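Local structure of cytosolic iron-sulfur protein assembly protein 1 (Saccharomyces cerevisiae, 2HES) at residues S116-G119 with Y120-A123. The protein acts as an essential component of the cytosolic iron-sulfur protein assembly machinery, required for maturation of extramitochondrial iron-sulfur proteins. Sequence-based numbering, arbitrary orientation.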
loop_
_atom_site.group_PDB
_atom_site.type_symbol
_atom_site.label_atom_id
_atom_site.label_comp_id
_atom_site.label_asym_id
_atom_site.label_seq_id
_atom_site.Cartn_x
_atom_site.Cartn_y
_atom_site.Cartn_z
ATOM N N SER A 116 4.546 -4.194 10.102
ATOM C CA SER A 116 4.930 -5.608 9.991
ATOM C C SER A 116 3.786 -6.481 10.485
ATOM O O SER A 116 2.999 -6.025 11.298
ATOM C CB SER A 116 6.196 -5.865 10.804
ATOM O OG SER A 116 5.986 -5.505 12.168
ATOM N N ASN A 117 3.676 -7.729 9.994
ATOM C CA ASN A 117 2.551 -8.580 10.408
ATOM C C ASN A 117 2.602 -9.041 11.857
ATOM O O ASN A 117 1.565 -9.342 12.413
ATOM C CB ASN A 117 2.306 -9.777 9.479
ATOM C CG ASN A 117 1.003 -10.548 9.839
ATOM O OD1 ASN A 117 -0.109 -9.976 9.848
ATOM N ND2 ASN A 117 1.144 -11.844 10.140
ATOM N N ASP A 118 3.773 -9.014 12.499
ATOM C CA ASP A 118 3.791 -9.251 13.974
ATOM C C ASP A 118 3.268 -8.049 14.816
ATOM O O ASP A 118 3.071 -8.168 16.040
ATOM C CB ASP A 118 5.161 -9.736 14.469
ATOM C CG ASP A 118 6.296 -8.700 14.316
ATOM O OD1 ASP A 118 6.067 -7.508 14.030
ATOM O OD2 ASP A 118 7.484 -9.102 14.504
ATOM N N GLY A 119 3.066 -6.912 14.158
ATOM C CA GLY A 119 2.468 -5.749 14.780
ATOM C C GLY A 119 3.425 -4.899 15.588
ATOM O O GLY A 119 3.012 -3.912 16.227
ATOM N N TYR A 120 4.703 -5.240 15.548
ATOM C CA TYR A 120 5.674 -4.476 16.332
ATOM C C TYR A 120 6.426 -3.371 15.622
ATOM O O TYR A 120 7.036 -2.544 16.269
ATOM C CB TYR A 120 6.689 -5.392 16.940
ATOM C CG TYR A 120 6.138 -6.339 17.929
ATOM C CD1 TYR A 120 5.285 -5.901 18.959
ATOM C CD2 TYR A 120 6.485 -7.683 17.873
ATOM C CE1 TYR A 120 4.775 -6.806 19.893
ATOM C CE2 TYR A 120 6.009 -8.574 18.813
ATOM C CZ TYR A 120 5.154 -8.133 19.814
ATOM O OH TYR A 120 4.672 -9.052 20.733
ATOM N N TYR A 121 6.414 -3.369 14.297
ATOM C CA TYR A 121 7.206 -2.393 13.555
ATOM C C TYR A 121 6.272 -1.620 12.659
ATOM O O TYR A 121 5.362 -2.193 12.067
ATOM C CB TYR A 121 8.251 -3.101 12.693
ATOM C CG TYR A 121 9.314 -3.804 13.481
ATOM C CD1 TYR A 121 10.065 -3.127 14.450
ATOM C CD2 TYR A 121 9.599 -5.148 13.231
ATOM C CE1 TYR A 121 11.080 -3.802 15.167
ATOM C CE2 TYR A 121 10.594 -5.819 13.937
ATOM C CZ TYR A 121 11.319 -5.139 14.906
ATOM O OH TYR A 121 12.306 -5.815 15.599
ATOM N N LEU A 122 6.460 -0.317 12.666
ATOM C CA LEU A 122 5.790 0.595 11.779
ATOM C C LEU A 122 6.871 1.272 10.945
ATOM O O LEU A 122 7.776 1.915 11.472
ATOM C CB LEU A 122 4.988 1.634 12.599
ATOM C CG LEU A 122 4.317 2.730 11.775
ATOM C CD1 LEU A 122 3.219 2.129 10.971
ATOM C CD2 LEU A 122 3.759 3.898 12.680
ATOM N N ALA A 123 6.794 1.071 9.626
ATOM C CA ALA A 123 7.657 1.768 8.673
ATOM C C ALA A 123 6.984 3.021 8.143
ATOM O O ALA A 123 5.774 3.024 7.879
ATOM C CB ALA A 123 7.945 0.858 7.494
#
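Ser116 and Tyr121 are joined by two hydrogen bonds across the beta-hairpin connection in the third WD repeat of this seven-bladed beta-propeller. The connection links strands 110-115 and 121-126, neighbours in one antiparallel blade. Ser116 N donates to Tyr121 O at 2.9 Å, nearly straight at 162°. Tyr121 N returns a more bent bond to Ser116 OG, 3.0 Å long. The same hydroxyl donates to Asp118 OD1 at 2.7 Å, on its syn side but tilted out of the carboxylate plane. Asp118 OD1 also accepts from Tyr120 N at 3.1 Å, from above that plane. Its two donors arrive from opposite faces. With chi1 at 58°, Ser116 OG sits between its own backbone N and carbonyl carbon, within reach of both Tyr121 N and the carboxylate. An alanine here would remove the hydroxyl and would probably leave Tyr121 N without its acceptor and the Asp118 carboxylate freer to turn.

Residues 116-119 form a type I turn, closed by Gly119 N bonding to Ser116 O. Gly119, the last residue of the turn, has a positive phi of 82°, which favours glycine. Outside the turn, Trp161 of strand 156-161 packs on Ser116 and Tyr121. The side chains of Asp118 and Tyr120 cross at about a right angle, with Asp118 CG 3.7 Å from Tyr120 CD2. Asp118 O lies over the centre of the Tyr120 ring, 3.9 Å above its plane.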